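Local coordinates for protein iron-containing superoxide dismutase B2 (Trypanosoma brucei, PDB 3ESF) that probably disproportionates superoxide radicals into hydrogen peroxide and molecular oxygen at a protein-bound iron ion, at residues C160-H165 with N173-Y178; V118-S123 with Q141-G146; F74-Y79 with S123-L128. The protein carries 1 engineered substitution. All coordinates share one frame; numbering follows the deposited sequence.

Interaction 1. Residues C160-H165 with N173-Y178; sequences CDVWEH and NDRPAY. With FE (Fe (III) ion), chain E.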
loop_
_atom_site.group_PDB
_atom_site.type_symbol
_atom_site.label_atom_id
_atom_site.label_comp_id
_atom_site.label_asym_id
_atom_site.label_seq_id
_atom_site.Cartn_x
_atom_site.Cartn_y
_atom_site.Cartn_z
ATOM N N CYS A 160 -5.402 -13.099 -4.590
ATOM C CA CYS A 160 -6.229 -11.950 -4.241
ATOM C C CYS A 160 -5.335 -10.711 -3.993
ATOM O O CYS A 160 -4.462 -10.738 -3.100
ATOM C CB CYS A 160 -7.057 -12.278 -2.987
ATOM S SG CYS A 160 -8.072 -10.906 -2.395
ATOM N N ASP A 161 -5.549 -9.654 -4.791
ATOM C CA ASP A 161 -4.876 -8.357 -4.641
ATOM C C ASP A 161 -5.352 -7.728 -3.356
ATOM O O ASP A 161 -6.563 -7.607 -3.160
ATOM C CB ASP A 161 -5.256 -7.421 -5.841
ATOM C CG ASP A 161 -4.384 -6.193 -5.954
ATOM O OD1 ASP A 161 -3.461 -6.016 -5.144
ATOM O OD2 ASP A 161 -4.577 -5.387 -6.921
ATOM N N VAL A 162 -4.424 -7.345 -2.472
ATOM C CA VAL A 162 -4.808 -6.612 -1.230
ATOM C C VAL A 162 -4.140 -5.230 -1.099
ATOM O O VAL A 162 -4.141 -4.623 -0.023
ATOM C CB VAL A 162 -4.647 -7.458 0.057
ATOM C CG1 VAL A 162 -5.485 -8.705 -0.023
ATOM C CG2 VAL A 162 -3.145 -7.789 0.353
ATOM N N TRP A 163 -3.553 -4.724 -2.190
ATOM C CA TRP A 163 -3.296 -3.285 -2.288
ATOM C C TRP A 163 -4.636 -2.577 -2.058
ATOM O O TRP A 163 -5.678 -3.046 -2.549
ATOM C CB TRP A 163 -2.822 -2.905 -3.700
ATOM C CG TRP A 163 -1.393 -3.256 -4.044
ATOM C CD1 TRP A 163 -0.796 -4.507 -4.013
ATOM C CD2 TRP A 163 -0.393 -2.346 -4.524
ATOM N NE1 TRP A 163 0.523 -4.399 -4.426
ATOM C CE2 TRP A 163 0.793 -3.091 -4.740
ATOM C CE3 TRP A 163 -0.389 -0.971 -4.794
ATOM C CZ2 TRP A 163 1.988 -2.495 -5.219
ATOM C CZ3 TRP A 163 0.786 -0.379 -5.255
ATOM C CH2 TRP A 163 1.957 -1.150 -5.485
ATOM N N GLU A 164 -4.593 -1.434 -1.381
ATOM C CA GLU A 164 -5.771 -0.696 -1.027
ATOM C C GLU A 164 -6.625 -0.301 -2.231
ATOM O O GLU A 164 -7.840 -0.250 -2.103
ATOM C CB GLU A 164 -5.449 0.509 -0.143
ATOM C CG GLU A 164 -5.144 0.060 1.271
ATOM C CD GLU A 164 -4.584 1.135 2.187
ATOM O OE1 GLU A 164 -3.926 2.071 1.730
ATOM O OE2 GLU A 164 -4.801 1.044 3.403
ATOM N N HIS A 165 -5.983 -0.016 -3.382
ATOM C CA HIS A 165 -6.731 0.344 -4.595
ATOM C C HIS A 165 -7.626 -0.769 -5.150
ATOM O O HIS A 165 -8.553 -0.483 -5.916
ATOM C CB HIS A 165 -5.808 0.891 -5.699
ATOM C CG HIS A 165 -4.917 -0.134 -6.325
ATOM N ND1 HIS A 165 -3.547 -0.000 -6.361
ATOM C CD2 HIS A 165 -5.195 -1.303 -6.943
ATOM C CE1 HIS A 165 -3.020 -1.030 -7.001
ATOM N NE2 HIS A 165 -4.002 -1.850 -7.339
ATOM N N ASN A 173 -11.781 1.204 3.948
ATOM C CA ASN A 173 -10.879 0.545 4.884
ATOM C C ASN A 173 -11.194 -0.921 5.191
ATOM O O ASN A 173 -10.364 -1.602 5.787
ATOM C CB ASN A 173 -10.926 1.323 6.205
ATOM C CG ASN A 173 -12.235 1.114 6.935
ATOM O OD1 ASN A 173 -13.261 1.674 6.559
ATOM N ND2 ASN A 173 -12.209 0.288 7.976
ATOM N N ASP A 174 -12.403 -1.385 4.823
ATOM C CA ASP A 174 -12.923 -2.689 5.247
ATOM C C ASP A 174 -12.440 -3.848 4.349
ATOM O O ASP A 174 -13.202 -4.436 3.564
ATOM C CB ASP A 174 -14.454 -2.655 5.339
ATOM C CG ASP A 174 -15.017 -3.786 6.187
ATOM O OD1 ASP A 174 -14.245 -4.707 6.571
ATOM O OD2 ASP A 174 -16.227 -3.750 6.480
ATOM N N ARG A 175 -11.159 -4.169 4.485
ATOM C CA ARG A 175 -10.557 -5.257 3.732
ATOM C C ARG A 175 -11.130 -6.633 4.132
ATOM O O ARG A 175 -11.251 -7.495 3.275
ATOM C CB ARG A 175 -9.026 -5.244 3.872
ATOM C CG ARG A 175 -8.366 -6.224 2.887
ATOM C CD ARG A 175 -6.955 -6.655 3.238
ATOM N NE ARG A 175 -5.992 -5.562 3.301
ATOM C CZ ARG A 175 -4.712 -5.726 3.631
ATOM N NH1 ARG A 175 -4.223 -6.934 3.930
ATOM N NH2 ARG A 175 -3.915 -4.695 3.661
ATOM N N PRO A 176 -11.469 -6.847 5.433
ATOM C CA PRO A 176 -12.166 -8.108 5.735
ATOM C C PRO A 176 -13.442 -8.369 4.879
ATOM O O PRO A 176 -13.631 -9.501 4.412
ATOM C CB PRO A 176 -12.490 -7.971 7.229
ATOM C CG PRO A 176 -11.344 -7.056 7.772
ATOM C CD PRO A 176 -11.189 -6.059 6.663
ATOM N N ALA A 177 -14.290 -7.354 4.682
ATOM C CA ALA A 177 -15.507 -7.502 3.861
ATOM C C ALA A 177 -15.142 -7.728 2.395
ATOM O O ALA A 177 -15.817 -8.472 1.706
ATOM C CB ALA A 177 -16.429 -6.301 3.990
ATOM N N TYR A 178 -14.069 -7.080 1.928
ATOM C CA TYR A 178 -13.550 -7.329 0.570
ATOM C C TYR A 178 -13.140 -8.798 0.423
ATOM O O TYR A 178 -13.490 -9.446 -0.570
ATOM C CB TYR A 178 -12.382 -6.386 0.251
ATOM C CG TYR A 178 -11.475 -6.790 -0.902
ATOM C CD1 TYR A 178 -11.954 -6.840 -2.224
ATOM C CD2 TYR A 178 -10.118 -7.074 -0.676
ATOM C CE1 TYR A 178 -11.123 -7.210 -3.290
ATOM C CE2 TYR A 178 -9.269 -7.439 -1.727
ATOM C CZ TYR A 178 -9.778 -7.491 -3.034
ATOM O OH TYR A 178 -8.958 -7.853 -4.061
HETATM FE FE FE E . -3.984 -3.858 -8.005
HETATM O O HOH W 1 -2.111 -4.177 -7.024
HETATM O O HOH W 2 -3.665 -1.558 3.743
#
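Y178 reaches across from helix 175-185 and presents its phenol tip to the backbone of D161; CG anti to the backbone N (chi1 162°) extends the ring that way. Y178 OH donates to D161 O over 2.6 Å; the donor lies in the carbonyl plane at a C=O...O angle of 148°, and the hydroxyl is also bonded to Y79 OH. C160 SG stands obliquely beside the same ring, 3.7 Å from Y178 CE2, a sulfur-aromatic contact. V162 CG1 touches this ring near its plane.

R175 crosses V162 at about a right angle. Along the extended first part of its chain CD packs on V162 CB and CG1; the bend at chi3 (-61°) then swings the guanidinium round, R175 NH1 coming 3.8 Å from V162 CG2. V162 O sits 3.5 Å above the R175 guanidinium plane, which is packing; the group's bonds go to A117 O and H120 O from NH1, to Y167 OH from NE, and from NH2 through a water to E164 OE2.

The D161 carboxylate divides its work. D161 OD2 binds iron at 2.0 Å, whereas OD1 accepts W163 N from above the carboxylate plane, closing an Asx turn, and weakly the iron-bound water. H165 NE2 binds the iron at 2.1 Å, and its ND1 bonds to E164 OE2 of the second subunit. With H28 and H76, this is the three-histidine, one-aspartate, one-solvent site of iron/manganese superoxide dismutases.

Interaction 2. Residues V118-S123 with Q141-G146; sequences VGHFGS and QTHDAG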
loop_
_atom_site.group_PDB
_atom_site.type_symbol
_atom_site.label_atom_id
_atom_site.label_comp_id
_atom_site.label_asym_id
_atom_site.label_seq_id
_atom_site.Cartn_x
_atom_site.Cartn_y
_atom_site.Cartn_z
ATOM N N VAL A 118 -6.137 -10.747 4.969
ATOM C CA VAL A 118 -6.612 -9.712 5.896
ATOM C C VAL A 118 -5.439 -9.186 6.691
ATOM O O VAL A 118 -5.340 -7.989 6.958
ATOM C CB VAL A 118 -7.740 -10.251 6.798
ATOM C CG1 VAL A 118 -8.021 -9.314 7.991
ATOM C CG2 VAL A 118 -9.013 -10.458 5.972
ATOM N N GLY A 119 -4.512 -10.069 7.017
ATOM C CA GLY A 119 -3.381 -9.668 7.849
ATOM C C GLY A 119 -2.243 -8.978 7.125
ATOM O O GLY A 119 -1.400 -8.378 7.778
ATOM N N HIS A 120 -2.176 -9.051 5.791
ATOM C CA HIS A 120 -1.009 -8.496 5.093
ATOM C C HIS A 120 -0.861 -6.998 5.391
ATOM O O HIS A 120 -1.812 -6.259 5.205
ATOM C CB HIS A 120 -1.064 -8.731 3.575
ATOM C CG HIS A 120 0.231 -8.436 2.877
ATOM N ND1 HIS A 120 1.227 -9.383 2.736
ATOM C CD2 HIS A 120 0.711 -7.293 2.321
ATOM C CE1 HIS A 120 2.266 -8.832 2.124
ATOM N NE2 HIS A 120 1.971 -7.571 1.849
ATOM N N PHE A 121 0.319 -6.566 5.859
ATOM C CA PHE A 121 0.537 -5.159 6.195
ATOM C C PHE A 121 1.114 -4.392 4.991
ATOM O O PHE A 121 2.082 -4.838 4.353
ATOM C CB PHE A 121 1.442 -5.019 7.424
ATOM C CG PHE A 121 1.542 -3.606 7.944
ATOM C CD1 PHE A 121 0.536 -3.078 8.767
ATOM C CD2 PHE A 121 2.634 -2.775 7.579
ATOM C CE1 PHE A 121 0.626 -1.749 9.233
ATOM C CE2 PHE A 121 2.711 -1.478 8.041
ATOM C CZ PHE A 121 1.706 -0.967 8.863
ATOM N N GLY A 122 0.514 -3.241 4.688
ATOM C CA GLY A 122 0.866 -2.474 3.486
ATOM C C GLY A 122 0.369 -3.162 2.224
ATOM O O GLY A 122 -0.616 -3.920 2.256
ATOM N N SER A 123 1.041 -2.865 1.106
ATOM C CA SER A 123 0.605 -3.308 -0.214
ATOM C C SER A 123 1.134 -4.711 -0.491
ATOM O O SER A 123 2.343 -4.975 -0.269
ATOM C CB SER A 123 1.092 -2.334 -1.324
ATOM O OG SER A 123 0.705 -0.980 -1.062
ATOM N N GLN A 141 2.345 -15.328 0.745
ATOM C CA GLN A 141 2.140 -13.893 0.523
ATOM C C GLN A 141 3.310 -13.289 -0.273
ATOM O O GLN A 141 4.456 -13.702 -0.141
ATOM C CB GLN A 141 2.014 -13.157 1.870
ATOM C CG GLN A 141 0.823 -13.597 2.675
ATOM C CD GLN A 141 0.830 -13.038 4.081
ATOM O OE1 GLN A 141 0.873 -11.821 4.296
ATOM N NE2 GLN A 141 0.766 -13.930 5.054
ATOM N N THR A 142 3.012 -12.285 -1.087
ATOM C CA THR A 142 4.061 -11.397 -1.572
ATOM C C THR A 142 3.714 -9.955 -1.200
ATOM O O THR A 142 2.538 -9.601 -1.049
ATOM C CB THR A 142 4.283 -11.525 -3.081
ATOM O OG1 THR A 142 3.076 -11.204 -3.788
ATOM C CG2 THR A 142 4.723 -12.949 -3.445
ATOM N N HIS A 143 4.740 -9.132 -1.084
ATOM C CA HIS A 143 4.604 -7.749 -0.667
ATOM C C HIS A 143 4.900 -6.870 -1.884
ATOM O O HIS A 143 5.771 -7.223 -2.723
ATOM C CB HIS A 143 5.600 -7.462 0.451
ATOM C CG HIS A 143 5.376 -6.156 1.155
ATOM N ND1 HIS A 143 4.163 -5.803 1.702
ATOM C CD2 HIS A 143 6.231 -5.147 1.452
ATOM C CE1 HIS A 143 4.273 -4.616 2.287
ATOM N NE2 HIS A 143 5.517 -4.197 2.147
ATOM N N ASP A 144 4.189 -5.754 -1.980
ATOM C CA ASP A 144 4.329 -4.818 -3.131
ATOM C C ASP A 144 4.113 -5.527 -4.479
ATOM O O ASP A 144 2.999 -5.974 -4.759
ATOM C CB ASP A 144 5.665 -4.072 -3.055
ATOM C CG ASP A 144 5.805 -3.308 -1.765
ATOM O OD1 ASP A 144 4.797 -2.670 -1.372
ATOM O OD2 ASP A 144 6.898 -3.354 -1.153
ATOM N N ALA A 145 5.150 -5.643 -5.312
ATOM C CA ALA A 145 4.985 -6.323 -6.610
ATOM C C ALA A 145 5.598 -7.717 -6.631
ATOM O O ALA A 145 5.764 -8.298 -7.711
ATOM C CB ALA A 145 5.537 -5.491 -7.741
ATOM N N GLY A 146 5.918 -8.259 -5.447
ATOM C CA GLY A 146 6.502 -9.611 -5.352
ATOM C C GLY A 146 5.653 -10.630 -6.090
ATOM O O GLY A 146 4.429 -10.548 -6.106
HETATM O O HOH W 3 3.566 -1.594 0.647
#
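H120, the first residue to leave helical geometry after helix 106-119, points its imidazole edge-on at strand 137-143, where both ring nitrogens meet side chains. H120 ND1 donates to Q141 OE1 over 2.9 Å, the acceptor lying only 11° out of the imidazole plane and the donor on a carbonyl lone pair; the amide and ring planes are steeply inclined to each other. The extended Q141 chain runs past H120 in the opposite direction. At the far end of the ring, H120 NE2 shares a 2.8 Å hydrogen bond with H143 ND1, either nitrogen being a possible donor. The two imidazoles meet rim to rim, planes at 43°. With CG anti to the backbone N (chi1 -168°), H120 also brings its CE1 to 3.3 Å from T142 O.

F121 contributes its carbonyl: F121 O lies 3.0 Å from H143 CE1, near the plane of that ring. The F121 ring meets W163 of the second subunit edge-to-face, which places the contact at the dimer interface. The strand partner changes course here, H143 to G146 forming a type II' turn closed by G146 N to H143 O, while T142 OG1 bonds to G146 O across its base.

G122 follows with a positive phi, a backbone shape that favours glycine, and G122 C passes 4.2 Å from H143 CE1.

S123 joins the turn by backbone. S123 O accepts D144 N over 2.6 Å, from above the carbonyl plane, and S123 N reaches D144 OD1 through a water. S123 OG bonds to S123 OG of the second subunit, while H143 NE2 and D144 OD2 each bond to the reciprocal D144 and H143 of that subunit.

Interaction 3. Residues F74-Y79 with S123-L128; sequences FNHNFY and SGWAWL. With FE (Fe (III) ion), chain E.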
loop_
_atom_site.group_PDB
_atom_site.type_symbol
_atom_site.label_atom_id
_atom_site.label_comp_id
_atom_site.label_asym_id
_atom_site.label_seq_id
_atom_site.Cartn_x
_atom_site.Cartn_y
_atom_site.Cartn_z
ATOM N N PHE A 74 1.643 -9.288 -14.558
ATOM C CA PHE A 74 1.315 -10.703 -14.404
ATOM C C PHE A 74 0.370 -10.931 -13.215
ATOM O O PHE A 74 -0.603 -11.676 -13.346
ATOM C CB PHE A 74 2.602 -11.502 -14.257
ATOM C CG PHE A 74 2.395 -12.916 -13.920
ATOM C CD1 PHE A 74 2.519 -13.897 -14.911
ATOM C CD2 PHE A 74 2.058 -13.297 -12.621
ATOM C CE1 PHE A 74 2.319 -15.246 -14.601
ATOM C CE2 PHE A 74 1.836 -14.642 -12.313
ATOM C CZ PHE A 74 1.983 -15.619 -13.293
ATOM N N ASN A 75 0.647 -10.275 -12.078
ATOM C CA ASN A 75 -0.153 -10.438 -10.859
ATOM C C ASN A 75 -1.606 -10.036 -11.109
ATOM O O ASN A 75 -2.500 -10.719 -10.674
ATOM C CB ASN A 75 0.407 -9.622 -9.680
ATOM C CG ASN A 75 1.722 -10.161 -9.153
ATOM O OD1 ASN A 75 2.153 -11.276 -9.482
ATOM N ND2 ASN A 75 2.370 -9.375 -8.331
ATOM N N HIS A 76 -1.826 -8.906 -11.783
ATOM C CA HIS A 76 -3.184 -8.443 -12.091
ATOM C C HIS A 76 -3.897 -9.320 -13.089
ATOM O O HIS A 76 -5.090 -9.550 -12.971
ATOM C CB HIS A 76 -3.159 -6.998 -12.587
ATOM C CG HIS A 76 -2.930 -6.013 -11.491
ATOM N ND1 HIS A 76 -1.676 -5.746 -10.985
ATOM C CD2 HIS A 76 -3.803 -5.305 -10.742
ATOM C CE1 HIS A 76 -1.789 -4.894 -9.985
ATOM N NE2 HIS A 76 -3.070 -4.630 -9.800
ATOM N N ASN A 77 -3.175 -9.779 -14.112
ATOM C CA ASN A 77 -3.739 -10.741 -15.061
ATOM C C ASN A 77 -4.255 -11.969 -14.303
ATOM O O ASN A 77 -5.391 -12.431 -14.515
ATOM C CB ASN A 77 -2.699 -11.190 -16.109
ATOM C CG ASN A 77 -2.379 -10.102 -17.152
ATOM O OD1 ASN A 77 -3.094 -9.111 -17.283
ATOM N ND2 ASN A 77 -1.322 -10.332 -17.932
ATOM N N PHE A 78 -3.405 -12.480 -13.423
ATOM C CA PHE A 78 -3.713 -13.686 -12.666
ATOM C C PHE A 78 -4.884 -13.443 -11.693
ATOM O O PHE A 78 -5.761 -14.300 -11.520
ATOM C CB PHE A 78 -2.453 -14.151 -11.909
ATOM C CG PHE A 78 -2.451 -15.614 -11.604
ATOM C CD1 PHE A 78 -2.169 -16.549 -12.605
ATOM C CD2 PHE A 78 -2.750 -16.068 -10.333
ATOM C CE1 PHE A 78 -2.179 -17.919 -12.328
ATOM C CE2 PHE A 78 -2.747 -17.435 -10.044
ATOM C CZ PHE A 78 -2.465 -18.353 -11.041
ATOM N N TYR A 79 -4.880 -12.270 -11.069
ATOM C CA TYR A 79 -5.985 -11.808 -10.208
ATOM C C TYR A 79 -7.373 -11.807 -10.885
ATOM O O TYR A 79 -8.321 -12.320 -10.312
ATOM C CB TYR A 79 -5.653 -10.395 -9.721
ATOM C CG TYR A 79 -6.721 -9.699 -8.895
ATOM C CD1 TYR A 79 -7.230 -10.288 -7.726
ATOM C CD2 TYR A 79 -7.204 -8.435 -9.276
ATOM C CE1 TYR A 79 -8.176 -9.626 -6.942
ATOM C CE2 TYR A 79 -8.150 -7.779 -8.530
ATOM C CZ TYR A 79 -8.631 -8.359 -7.350
ATOM O OH TYR A 79 -9.570 -7.682 -6.593
ATOM N N SER A 123 1.041 -2.865 1.106
ATOM C CA SER A 123 0.605 -3.308 -0.214
ATOM C C SER A 123 1.134 -4.711 -0.491
ATOM O O SER A 123 2.343 -4.975 -0.269
ATOM C CB SER A 123 1.092 -2.334 -1.324
ATOM O OG SER A 123 0.705 -0.980 -1.062
ATOM N N GLY A 124 0.249 -5.602 -0.935
ATOM C CA GLY A 124 0.656 -6.969 -1.347
ATOM C C GLY A 124 -0.429 -7.880 -1.910
ATOM O O GLY A 124 -1.465 -7.425 -2.376
ATOM N N TRP A 125 -0.170 -9.192 -1.851
ATOM C CA TRP A 125 -0.920 -10.202 -2.590
ATOM C C TRP A 125 -0.982 -11.468 -1.737
ATOM O O TRP A 125 0.041 -11.871 -1.175
ATOM C CB TRP A 125 -0.202 -10.568 -3.901
ATOM C CG TRP A 125 -0.029 -9.437 -4.838
ATOM C CD1 TRP A 125 0.976 -8.498 -4.822
ATOM C CD2 TRP A 125 -0.877 -9.110 -5.927
ATOM N NE1 TRP A 125 0.782 -7.593 -5.821
ATOM C CE2 TRP A 125 -0.347 -7.939 -6.524
ATOM C CE3 TRP A 125 -2.041 -9.683 -6.461
ATOM C CZ2 TRP A 125 -0.933 -7.335 -7.632
ATOM C CZ3 TRP A 125 -2.647 -9.049 -7.566
ATOM C CH2 TRP A 125 -2.082 -7.891 -8.124
ATOM N N ALA A 126 -2.158 -12.086 -1.659
ATOM C CA ALA A 126 -2.292 -13.405 -1.023
ATOM C C ALA A 126 -2.431 -14.428 -2.113
ATOM O O ALA A 126 -3.214 -14.234 -3.061
ATOM C CB ALA A 126 -3.461 -13.459 -0.064
ATOM N N TRP A 127 -1.658 -15.510 -2.004
ATOM C CA TRP A 127 -1.655 -16.535 -3.030
ATOM C C TRP A 127 -1.995 -17.911 -2.470
ATOM O O TRP A 127 -1.693 -18.227 -1.318
ATOM C CB TRP A 127 -0.278 -16.677 -3.691
ATOM C CG TRP A 127 0.285 -15.449 -4.339
ATOM C CD1 TRP A 127 0.985 -14.431 -3.710
ATOM C CD2 TRP A 127 0.248 -15.103 -5.728
ATOM N NE1 TRP A 127 1.372 -13.513 -4.614
ATOM C CE2 TRP A 127 0.930 -13.870 -5.860
ATOM C CE3 TRP A 127 -0.257 -15.731 -6.882
ATOM C CZ2 TRP A 127 1.096 -13.234 -7.084
ATOM C CZ3 TRP A 127 -0.109 -15.091 -8.115
ATOM C CH2 TRP A 127 0.564 -13.854 -8.212
ATOM N N LEU A 128 -2.596 -18.729 -3.327
ATOM C CA LEU A 128 -2.494 -20.168 -3.203
ATOM C C LEU A 128 -1.441 -20.557 -4.249
ATOM O O LEU A 128 -1.542 -20.141 -5.398
ATOM C CB LEU A 128 -3.865 -20.844 -3.467
ATOM C CG LEU A 128 -3.965 -22.388 -3.491
ATOM C CD1 LEU A 128 -3.411 -23.032 -2.212
ATOM C CD2 LEU A 128 -5.416 -22.827 -3.705
HETATM FE FE FE E . -3.984 -3.858 -8.005
HETATM O O HOH W 1 -2.111 -4.177 -7.024
#
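H76 NE2 binds iron at 2.2 Å, and W125 meets the face of the same imidazole. The rim of the indole points at it in a perpendicular, edge-to-face pair, with W125 CH2 3.5 Å above the H76 ring plane; H76 ND1 is bonded to Q72 O. W125 thus packs in the second shell of the metal. Y79 CB touches another point on its edge.

The face of W125 goes to N75: N75 CB sits over the six-membered ring of W125, 3.4 Å from the centroid and 16° off the normal, a CH-pi contact. With CG anti to the carbonyl carbon (chi1 -70°), the N75 amide passes W125 toward W127, where N75 OD1 lies near the ring plane, 3.3 Å from both W127 CZ2 and CH2. N75 ND2 comes 3.5 Å from W125 NE1, but both are donors, and ND2 bonds instead to G146 O. F78 CD2 approaches W127 CZ3 obliquely at 3.6 Å.

The axes of segments 74-79 and 124-128 approach to 11.0 Å at an angle of 50°. Helix 64-81 of the alpha-hairpin domain is packed here on the C-terminal sheet, whose middle strand 124-131 has strand 137-143 on one side and strand 154-161 on the other.

In the fold
Interaction 3 lies at the centre of the chain and is almost wholly aromatic packing between the two domains; interactions 1 and 2 lie farther out, within the C-terminal domain, and both touch the second subunit. Interaction 1 is buried and mixes metal ligation with a tyrosine-to-backbone bond, while interaction 2 is only partly buried and rests on a polar histidine network. All three reach one sheet, through strands 154-161, 137-143 and 124-131 for interactions 1, 2 and 3. Interactions 1 and 3 share the iron and its water. Interaction 2 shares S123 with interaction 3 and is joined to it by W125 N to T142 O and W127 NE1 to T142 OG1.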